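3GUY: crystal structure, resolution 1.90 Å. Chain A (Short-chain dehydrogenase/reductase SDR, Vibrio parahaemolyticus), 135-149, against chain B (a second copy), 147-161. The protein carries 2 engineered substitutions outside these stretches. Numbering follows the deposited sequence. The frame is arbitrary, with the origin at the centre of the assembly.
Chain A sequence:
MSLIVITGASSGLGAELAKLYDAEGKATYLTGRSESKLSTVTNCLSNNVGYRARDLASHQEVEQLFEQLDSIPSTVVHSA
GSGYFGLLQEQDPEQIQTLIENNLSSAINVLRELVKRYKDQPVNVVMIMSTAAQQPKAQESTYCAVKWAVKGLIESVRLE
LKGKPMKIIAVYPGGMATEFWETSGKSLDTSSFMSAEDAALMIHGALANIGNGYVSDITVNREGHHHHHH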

ATOM      1  N   GLN A 135       4.257  -4.295   6.408  1.00 23.96           N
ATOM      2  CA  GLN A 135       5.523  -3.636   6.129  1.00 26.13           C
ATOM      3  C   GLN A 135       6.597  -4.709   6.019  1.00 25.07           C
ATOM      4  O   GLN A 135       6.469  -5.778   6.615  1.00 24.41           O
ATOM      5  CB  GLN A 135       5.864  -2.663   7.291  1.00 27.65           C
ATOM      6  CG  GLN A 135       5.927  -3.382   8.620  1.00 32.24           C
ATOM      7  CD  GLN A 135       6.026  -2.478   9.877  1.00 37.59           C
ATOM      8  OE1 GLN A 135       5.500  -2.841  10.932  1.00 39.71           O
ATOM      9  NE2 GLN A 135       6.708  -1.336   9.770  1.00 37.70           N
ATOM     10  N   PRO A 136       7.670  -4.429   5.277  1.00 24.43           N
ATOM     11  CA  PRO A 136       8.811  -5.337   5.337  1.00 23.85           C
ATOM     12  C   PRO A 136       9.622  -5.150   6.631  1.00 24.26           C
ATOM     13  O   PRO A 136       9.629  -4.067   7.184  1.00 22.87           O
ATOM     14  CB  PRO A 136       9.628  -4.961   4.116  1.00 23.66           C
ATOM     15  CG  PRO A 136       9.353  -3.460   3.939  1.00 24.84           C
ATOM     16  CD  PRO A 136       7.907  -3.256   4.411  1.00 24.95           C
ATOM     17  N   LYS A 137      10.285  -6.215   7.072  1.00 24.37           N
ATOM     18  CA  LYS A 137      11.177  -6.206   8.270  1.00 24.55           C
ATOM     19  C   LYS A 137      12.442  -7.043   8.035  1.00 24.71           C
ATOM     20  O   LYS A 137      12.380  -8.223   7.667  1.00 22.85           O
ATOM     21  CB  LYS A 137      10.393  -6.677   9.522  1.00 24.96           C
ATOM     22  CG  LYS A 137       9.263  -5.670   9.918  1.00 29.10           C
ATOM     23  CD  LYS A 137       8.070  -6.350  10.628  1.00 33.94           C
ATOM     24  CE  LYS A 137       7.544  -5.530  11.840  1.00 36.93           C
ATOM     25  NZ  LYS A 137       6.119  -5.852  12.248  1.00 34.33           N
ATOM     26  N   ALA A 138      13.609  -6.398   8.183  1.00 24.92           N
ATOM     27  CA  ALA A 138      14.888  -7.128   8.330  1.00 25.30           C
ATOM     28  C   ALA A 138      14.811  -8.284   9.350  1.00 26.39           C
ATOM     29  O   ALA A 138      14.251  -8.131  10.429  1.00 26.64           O
ATOM     30  CB  ALA A 138      16.048  -6.132   8.727  1.00 26.31           C
ATOM     31  N   GLN A 139      15.390  -9.424   8.981  1.00 25.25           N
ATOM     32  CA  GLN A 139      15.417 -10.666   9.731  1.00 26.06           C
ATOM     33  C   GLN A 139      14.065 -11.324   9.918  1.00 24.89           C
ATOM     34  O   GLN A 139      13.958 -12.210  10.715  1.00 23.60           O
ATOM     35  CB  GLN A 139      16.102 -10.497  11.104  1.00 27.64           C
ATOM     36  CG  GLN A 139      17.470  -9.859  11.001  1.00 31.08           C
ATOM     37  CD  GLN A 139      18.188  -9.917  12.301  1.00 37.96           C
ATOM     38  OE1 GLN A 139      18.358  -8.893  12.970  1.00 43.23           O
ATOM     39  NE2 GLN A 139      18.574 -11.122  12.710  1.00 37.94           N
ATOM     40  N   GLU A 140      13.047 -10.866   9.195  1.00 23.72           N
ATOM     41  CA  GLU A 140      11.722 -11.486   9.243  1.00 22.73           C
ATOM     42  C   GLU A 140      11.196 -11.704   7.802  1.00 21.12           C
ATOM     43  O   GLU A 140      10.013 -11.696   7.567  1.00 19.04           O
ATOM     44  CB  GLU A 140      10.760 -10.606   9.991  1.00 22.16           C
ATOM     45  CG  GLU A 140      11.253 -10.126  11.382  1.00 23.07           C
ATOM     46  CD  GLU A 140      10.235  -9.395  12.149  1.00 26.59           C
ATOM     47  OE1 GLU A 140       9.011  -9.532  11.865  1.00 27.32           O
ATOM     48  OE2 GLU A 140      10.639  -8.633  13.034  1.00 31.22           O
ATOM     49  N   SER A 141      12.099 -11.897   6.864  1.00 20.50           N
ATOM     50  CA  SER A 141      11.707 -11.898   5.445  1.00 20.78           C
ATOM     51  C   SER A 141      10.680 -12.963   5.153  1.00 20.33           C
ATOM     52  O   SER A 141       9.729 -12.675   4.411  1.00 20.78           O
ATOM     53  CB  SER A 141      12.920 -12.032   4.516  1.00 19.21           C
ATOM     54  OG  SER A 141      13.529 -13.278   4.622  1.00 18.59           O
ATOM     55  N   THR A 142      10.863 -14.151   5.718  1.00 19.45           N
ATOM     56  CA  THR A 142       9.917 -15.281   5.482  1.00 19.62           C
ATOM     57  C   THR A 142       8.651 -15.182   6.299  1.00 18.64           C
ATOM     58  O   THR A 142       7.587 -15.681   5.861  1.00 20.20           O
ATOM     59  CB  THR A 142      10.557 -16.666   5.664  1.00 19.63           C
ATOM     60  OG1 THR A 142      11.146 -16.735   6.965  1.00 20.85           O
ATOM     61  CG2 THR A 142      11.603 -16.968   4.532  1.00 18.93           C
ATOM     62  N   TYR A 143       8.728 -14.530   7.456  1.00 18.98           N
ATOM     63  CA  TYR A 143       7.558 -14.216   8.301  1.00 19.03           C
ATOM     64  C   TYR A 143       6.712 -13.129   7.655  1.00 18.88           C
ATOM     65  O   TYR A 143       5.516 -13.262   7.543  1.00 17.33           O
ATOM     66  CB  TYR A 143       7.967 -13.776   9.726  1.00 18.48           C
ATOM     67  CG  TYR A 143       6.818 -13.580  10.686  1.00 20.58           C
ATOM     68  CD1 TYR A 143       6.089 -14.670  11.151  1.00 24.40           C
ATOM     69  CD2 TYR A 143       6.474 -12.311  11.155  1.00 21.32           C
ATOM     70  CE1 TYR A 143       5.041 -14.512  12.047  1.00 20.85           C
ATOM     71  CE2 TYR A 143       5.416 -12.126  12.075  1.00 23.30           C
ATOM     72  CZ  TYR A 143       4.713 -13.238  12.512  1.00 22.97           C
ATOM     73  OH  TYR A 143       3.660 -13.105  13.356  1.00 23.49           O
ATOM     74  N   CYS A 144       7.350 -12.042   7.199  1.00 19.16           N
ATOM     75  CA  CYS A 144       6.666 -11.079   6.345  1.00 17.60           C
ATOM     76  C   CYS A 144       6.056 -11.805   5.159  1.00 16.90           C
ATOM     77  O   CYS A 144       4.888 -11.555   4.825  1.00 13.77           O
ATOM     78  CB  CYS A 144       7.598  -9.939   5.841  1.00 18.62           C
ATOM     79  SG  CYS A 144       8.080  -8.936   7.264  1.00 20.99           S
ATOM     80  N   ALA A 145       6.813 -12.696   4.541  1.00 15.88           N
ATOM     81  CA  ALA A 145       6.284 -13.368   3.342  1.00 17.01           C
ATOM     82  C   ALA A 145       4.946 -14.050   3.613  1.00 17.36           C
ATOM     83  O   ALA A 145       3.988 -13.872   2.854  1.00 15.98           O
ATOM     84  CB  ALA A 145       7.291 -14.350   2.762  1.00 16.97           C
ATOM     85  N   VAL A 146       4.868 -14.843   4.690  1.00 17.52           N
ATOM     86  CA  VAL A 146       3.650 -15.579   4.988  1.00 18.46           C
ATOM     87  C   VAL A 146       2.530 -14.707   5.477  1.00 17.65           C
ATOM     88  O   VAL A 146       1.377 -14.974   5.133  1.00 18.47           O
ATOM     89  CB  VAL A 146       3.872 -16.827   5.926  1.00 18.49           C
ATOM     90  CG1 VAL A 146       4.783 -17.849   5.247  1.00 17.95           C
ATOM     91  CG2 VAL A 146       4.364 -16.397   7.338  1.00 21.07           C
ATOM     92  N   LYS A 147       2.834 -13.647   6.237  1.00 16.80           N
ATOM     93  CA  LYS A 147       1.849 -12.676   6.627  1.00 15.48           C
ATOM     94  C   LYS A 147       1.324 -11.808   5.505  1.00 16.31           C
ATOM     95  O   LYS A 147       0.064 -11.562   5.434  1.00 16.18           O
ATOM     96  CB  LYS A 147       2.325 -11.808   7.805  1.00 16.44           C
ATOM     97  CG  LYS A 147       2.539 -12.660   9.085  1.00 17.08           C
ATOM     98  CD  LYS A 147       1.279 -13.368   9.576  1.00 20.32           C
ATOM     99  CE  LYS A 147       1.544 -14.143  10.891  1.00 24.13           C
ATOM    100  NZ  LYS A 147       0.554 -15.132  11.242  1.00 22.31           N
ATOM    101  N   TRP A 148       2.206 -11.347   4.602  1.00 15.39           N
ATOM    102  CA  TRP A 148       1.712 -10.673   3.420  1.00 14.90           C
ATOM    103  C   TRP A 148       0.769 -11.557   2.586  1.00 14.04           C
ATOM    104  O   TRP A 148      -0.217 -11.057   2.019  1.00 15.30           O
ATOM    105  CB  TRP A 148       2.855 -10.165   2.516  1.00 14.10           C
ATOM    106  CG  TRP A 148       3.613  -8.960   3.011  1.00 16.07           C
ATOM    107  CD1 TRP A 148       4.134  -8.725   4.318  1.00 17.95           C
ATOM    108  CD2 TRP A 148       3.934  -7.811   2.251  1.00 17.17           C
ATOM    109  NE1 TRP A 148       4.780  -7.505   4.342  1.00 20.02           N
ATOM    110  CE2 TRP A 148       4.653  -6.909   3.109  1.00 20.20           C
ATOM    111  CE3 TRP A 148       3.693  -7.440   0.915  1.00 17.76           C
ATOM    112  CZ2 TRP A 148       5.151  -5.673   2.650  1.00 23.73           C
ATOM    113  CZ3 TRP A 148       4.189  -6.222   0.460  1.00 20.94           C
ATOM    114  CH2 TRP A 148       4.892  -5.333   1.338  1.00 23.21           C
ATOM    115  N   ALA A 149       1.114 -12.840   2.506  1.00 15.65           N
ATOM    116  CA  ALA A 149       0.376 -13.858   1.746  1.00 15.21           C
ATOM    117  C   ALA A 149      -1.021 -13.923   2.299  1.00 16.06           C
ATOM    118  O   ALA A 149      -1.999 -13.902   1.558  1.00 15.03           O
ATOM    119  CB  ALA A 149       1.122 -15.235   1.876  1.00 16.01           C
TER
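Chain B (147-161) KWAVKGLIESVRLEL

The two helices meet so closely that their backbones touch: their axes approach to 7.0 Å, and the CA atoms of Ala A145 and Ala B149 lie 4.1 Å apart. At this point each alanine presents its CA to the carbonyl of the other, with Ala B149 CA 3.2 Å from Ala A145 O and Ala A145 CA 3.5 Å from Ala B149 O, a reciprocal pair of CA-H...O contacts. Residues 147-160 of chain B are helical and run against the helix of chain A, which begins at Ser A141, at 151° between their N-to-C directions. The pairing is therefore close to antiparallel, and the register descends in chain B as it rises in chain A: Ser A141 lies nearest Leu B153, and Ala A145 nearest Ala B149.

The close packing extends by one helical turn. Gly B152 CA sits over the face of the Trp A148 indole, 3.7 Å from the centroid of the five-membered ring and 3.5 Å from Trp A148 CD2. No side chain could be accommodated here as the residues stand: an ideally placed CB on Gly B152 would fall 2.7 Å from Trp A148 CG. The aliphatic part of Lys B151 adds to this surface, with Lys B151 CD 3.8 Å from Trp A148 CZ3. Nearby, Ala A149 CB packs 3.7 Å from Ala B149 CB, while Trp A148 O approaches Trp B148 CE3 to 3.5 Å.

Toward the start of the chain A helix, the side chain of Ser A141 fits as a knob among Leu B153, Ser B156, Val B157 and Glu B160. Ser A141 CB lies 3.5 Å from Ser B156 CB and 3.7 Å from Val B157 CG2.

Before the helix, chain A follows the C-terminal part of the chain B helix as an irregular segment containing a type II turn from Lys A137 to Glu A140. Pro A136 rests on the helix backbone, with Pro A136 CB 3.5 Å from Ser B156 N, and Leu B159 covers the adjoining stretch, with Leu B159 CD1 4.1 Å from Pro A136 CB. Two hydrogen bonds fix this segment, both from backbone amides of chain A to side chains of chain B: Lys A137 N to Ser B156 OG at 3.2 Å, and Gln A139 N to Glu B160 OE2 at 2.7 Å. Ser B156 OG also donates to Gly B152 O, 2.9 Å away within its own helix, and so links the helix backbone to the incoming loop.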

ATOM      1  N   LYS B 147       1.956 -14.244  -4.670  1.00 16.83           N
ATOM      2  CA  LYS B 147       2.670 -13.089  -5.228  1.00 16.65           C
ATOM      3  C   LYS B 147       2.922 -11.978  -4.194  1.00 16.56           C
ATOM      4  O   LYS B 147       4.019 -11.352  -4.184  1.00 14.43           O
ATOM      5  CB  LYS B 147       1.951 -12.559  -6.490  1.00 16.26           C
ATOM      6  CG  LYS B 147       1.900 -13.603  -7.649  1.00 18.87           C
ATOM      7  CD  LYS B 147       3.285 -14.080  -8.036  1.00 22.13           C
ATOM      8  CE  LYS B 147       3.367 -14.839  -9.367  1.00 24.82           C
ATOM      9  NZ  LYS B 147       4.727 -15.424  -9.584  1.00 23.00           N
ATOM     10  N   TRP B 148       1.917 -11.687  -3.372  1.00 16.59           N
ATOM     11  CA  TRP B 148       2.105 -10.795  -2.213  1.00 17.97           C
ATOM     12  C   TRP B 148       3.264 -11.338  -1.333  1.00 17.14           C
ATOM     13  O   TRP B 148       4.108 -10.581  -0.827  1.00 17.34           O
ATOM     14  CB  TRP B 148       0.825 -10.722  -1.374  1.00 16.92           C
ATOM     15  CG  TRP B 148      -0.188  -9.872  -1.903  1.00 19.04           C
ATOM     16  CD1 TRP B 148      -0.751  -9.912  -3.156  1.00 16.75           C
ATOM     17  CD2 TRP B 148      -0.821  -8.788  -1.222  1.00 18.51           C
ATOM     18  NE1 TRP B 148      -1.667  -8.930  -3.296  1.00 17.80           N
ATOM     19  CE2 TRP B 148      -1.760  -8.233  -2.120  1.00 18.15           C
ATOM     20  CE3 TRP B 148      -0.687  -8.240   0.061  1.00 21.09           C
ATOM     21  CZ2 TRP B 148      -2.575  -7.150  -1.786  1.00 20.39           C
ATOM     22  CZ3 TRP B 148      -1.532  -7.149   0.414  1.00 24.82           C
ATOM     23  CH2 TRP B 148      -2.454  -6.626  -0.515  1.00 23.63           C
ATOM     24  N   ALA B 149       3.258 -12.642  -1.093  1.00 18.05           N
ATOM     25  CA  ALA B 149       4.304 -13.277  -0.250  1.00 16.97           C
ATOM     26  C   ALA B 149       5.712 -12.987  -0.798  1.00 17.88           C
ATOM     27  O   ALA B 149       6.607 -12.631  -0.055  1.00 16.67           O
ATOM     28  CB  ALA B 149       4.104 -14.822  -0.189  1.00 16.28           C
ATOM     29  N   VAL B 150       5.904 -13.201  -2.093  1.00 17.60           N
ATOM     30  CA  VAL B 150       7.186 -12.918  -2.700  1.00 17.58           C
ATOM     31  C   VAL B 150       7.554 -11.441  -2.568  1.00 17.03           C
ATOM     32  O   VAL B 150       8.721 -11.137  -2.326  1.00 17.85           O
ATOM     33  CB  VAL B 150       7.311 -13.414  -4.214  1.00 18.32           C
ATOM     34  CG1 VAL B 150       8.683 -12.985  -4.810  1.00 14.92           C
ATOM     35  CG2 VAL B 150       7.153 -14.939  -4.340  1.00 13.26           C
ATOM     36  N   LYS B 151       6.601 -10.516  -2.673  1.00 17.04           N
ATOM     37  CA  LYS B 151       6.901  -9.104  -2.526  1.00 17.50           C
ATOM     38  C   LYS B 151       7.273  -8.800  -1.047  1.00 17.80           C
ATOM     39  O   LYS B 151       8.264  -8.115  -0.783  1.00 17.84           O
ATOM     40  CB  LYS B 151       5.727  -8.237  -2.961  1.00 17.52           C
ATOM     41  CG  LYS B 151       6.023  -6.708  -2.949  1.00 19.82           C
ATOM     42  CD  LYS B 151       4.790  -5.846  -3.273  1.00 23.09           C
ATOM     43  CE  LYS B 151       5.029  -4.322  -3.003  1.00 24.71           C
ATOM     44  NZ  LYS B 151       3.975  -3.644  -3.719  1.00 29.35           N
ATOM     45  N   GLY B 152       6.528  -9.353  -0.092  1.00 16.50           N
ATOM     46  CA  GLY B 152       6.971  -9.238   1.289  1.00 15.94           C
ATOM     47  C   GLY B 152       8.406  -9.756   1.510  1.00 15.61           C
ATOM     48  O   GLY B 152       9.170  -9.103   2.210  1.00 16.78           O
ATOM     49  N   LEU B 153       8.748 -10.905   0.932  1.00 15.44           N
ATOM     50  CA  LEU B 153      10.088 -11.498   1.010  1.00 16.77           C
ATOM     51  C   LEU B 153      11.135 -10.509   0.469  1.00 18.62           C
ATOM     52  O   LEU B 153      12.088 -10.176   1.185  1.00 18.02           O
ATOM     53  CB  LEU B 153      10.168 -12.802   0.245  1.00 16.95           C
ATOM     54  CG  LEU B 153      11.502 -13.481   0.170  1.00 17.64           C
ATOM     55  CD1 LEU B 153      11.858 -14.137   1.532  1.00 19.29           C
ATOM     56  CD2 LEU B 153      11.494 -14.557  -0.983  1.00 16.50           C
ATOM     57  N   ILE B 154      10.944 -10.026  -0.762  1.00 18.77           N
ATOM     58  CA  ILE B 154      11.989  -9.206  -1.392  1.00 19.15           C
ATOM     59  C   ILE B 154      12.163  -7.824  -0.740  1.00 20.10           C
ATOM     60  O   ILE B 154      13.285  -7.319  -0.656  1.00 19.22           O
ATOM     61  CB  ILE B 154      11.879  -9.130  -2.938  1.00 19.34           C
ATOM     62  CG1 ILE B 154      10.703  -8.270  -3.403  1.00 20.19           C
ATOM     63  CG2 ILE B 154      11.864 -10.580  -3.534  1.00 15.82           C
ATOM     64  CD1 ILE B 154      11.059  -6.756  -3.696  1.00 22.21           C
ATOM     65  N   GLU B 155      11.074  -7.225  -0.289  1.00 20.02           N
ATOM     66  CA  GLU B 155      11.151  -5.926   0.335  1.00 19.80           C
ATOM     67  C   GLU B 155      11.848  -6.012   1.692  1.00 20.45           C
ATOM     68  O   GLU B 155      12.493  -5.024   2.119  1.00 20.99           O
ATOM     69  CB  GLU B 155       9.785  -5.302   0.471  1.00 19.50           C
ATOM     70  CG  GLU B 155       9.032  -5.003  -0.890  1.00 22.37           C
ATOM     71  CD  GLU B 155       9.594  -3.824  -1.676  1.00 27.15           C
ATOM     72  OE1 GLU B 155      10.783  -3.448  -1.427  1.00 27.26           O
ATOM     73  OE2 GLU B 155       8.854  -3.285  -2.560  1.00 30.69           O
ATOM     74  N   SER B 156      11.716  -7.182   2.350  1.00 19.95           N
ATOM     75  CA  SER B 156      12.407  -7.497   3.567  1.00 20.68           C
ATOM     76  C   SER B 156      13.879  -7.748   3.309  1.00 21.02           C
ATOM     77  O   SER B 156      14.713  -7.131   3.970  1.00 20.50           O
ATOM     78  CB  SER B 156      11.811  -8.704   4.270  1.00 21.26           C
ATOM     79  OG  SER B 156      10.502  -8.421   4.751  1.00 20.31           O
ATOM     80  N   VAL B 157      14.211  -8.630   2.341  1.00 20.52           N
ATOM     81  CA  VAL B 157      15.610  -8.902   2.031  1.00 20.38           C
ATOM     82  C   VAL B 157      16.321  -7.607   1.527  1.00 21.91           C
ATOM     83  O   VAL B 157      17.523  -7.360   1.856  1.00 21.52           O
ATOM     84  CB  VAL B 157      15.726 -10.057   1.025  1.00 21.50           C
ATOM     85  CG1 VAL B 157      17.181 -10.321   0.617  1.00 19.18           C
ATOM     86  CG2 VAL B 157      15.122 -11.364   1.633  1.00 18.39           C
ATOM     87  N   ARG B 158      15.624  -6.762   0.774  1.00 21.45           N
ATOM     88  CA  ARG B 158      16.233  -5.447   0.402  1.00 22.43           C
ATOM     89  C   ARG B 158      16.725  -4.631   1.608  1.00 23.71           C
ATOM     90  O   ARG B 158      17.769  -4.017   1.520  1.00 24.39           O
ATOM     91  CB  ARG B 158      15.263  -4.581  -0.340  1.00 22.01           C
ATOM     92  CG  ARG B 158      15.138  -4.924  -1.773  1.00 22.77           C
ATOM     93  CD  ARG B 158      13.956  -4.257  -2.367  1.00 25.20           C
ATOM     94  NE  ARG B 158      14.115  -4.086  -3.783  1.00 23.42           N
ATOM     95  CZ  ARG B 158      13.190  -3.588  -4.589  1.00 25.79           C
ATOM     96  NH1 ARG B 158      13.469  -3.422  -5.870  1.00 25.96           N
ATOM     97  NH2 ARG B 158      12.006  -3.222  -4.113  1.00 26.15           N
ATOM     98  N   LEU B 159      15.972  -4.606   2.709  1.00 23.47           N
ATOM     99  CA  LEU B 159      16.444  -3.978   3.960  1.00 25.84           C
ATOM    100  C   LEU B 159      17.699  -4.639   4.509  1.00 26.66           C
ATOM    101  O   LEU B 159      18.628  -3.937   4.949  1.00 27.78           O
ATOM    102  CB  LEU B 159      15.347  -4.001   5.033  1.00 25.83           C
ATOM    103  CG  LEU B 159      14.097  -3.293   4.617  1.00 28.31           C
ATOM    104  CD1 LEU B 159      13.043  -3.486   5.729  1.00 27.88           C
ATOM    105  CD2 LEU B 159      14.400  -1.804   4.271  1.00 27.26           C
ATOM    106  N   GLU B 160      17.760  -5.972   4.421  1.00 27.71           N
ATOM    107  CA  GLU B 160      18.944  -6.754   4.853  1.00 29.01           C
ATOM    108  C   GLU B 160      20.193  -6.539   3.962  1.00 29.07           C
ATOM    109  O   GLU B 160      21.340  -6.739   4.393  1.00 29.53           O
ATOM    110  CB  GLU B 160      18.618  -8.258   4.862  1.00 29.97           C
ATOM    111  CG  GLU B 160      17.509  -8.670   5.841  1.00 30.56           C
ATOM    112  CD  GLU B 160      17.197 -10.179   5.890  1.00 33.88           C
ATOM    113  OE1 GLU B 160      17.904 -11.002   5.237  1.00 31.36           O
ATOM    114  OE2 GLU B 160      16.201 -10.538   6.609  1.00 32.22           O
ATOM    115  N   LEU B 161      19.957  -6.178   2.717  1.00 28.83           N
ATOM    116  CA  LEU B 161      21.029  -5.921   1.742  1.00 29.70           C
ATOM    117  C   LEU B 161      21.529  -4.484   1.702  1.00 30.64           C
ATOM    118  O   LEU B 161      22.437  -4.175   0.939  1.00 30.82           O
ATOM    119  CB  LEU B 161      20.550  -6.335   0.353  1.00 29.19           C
ATOM    120  CG  LEU B 161      20.287  -7.830   0.218  1.00 28.88           C
ATOM    121  CD1 LEU B 161      19.792  -8.076  -1.240  1.00 25.76           C
ATOM    122  CD2 LEU B 161      21.505  -8.698   0.528  1.00 28.21           C
TER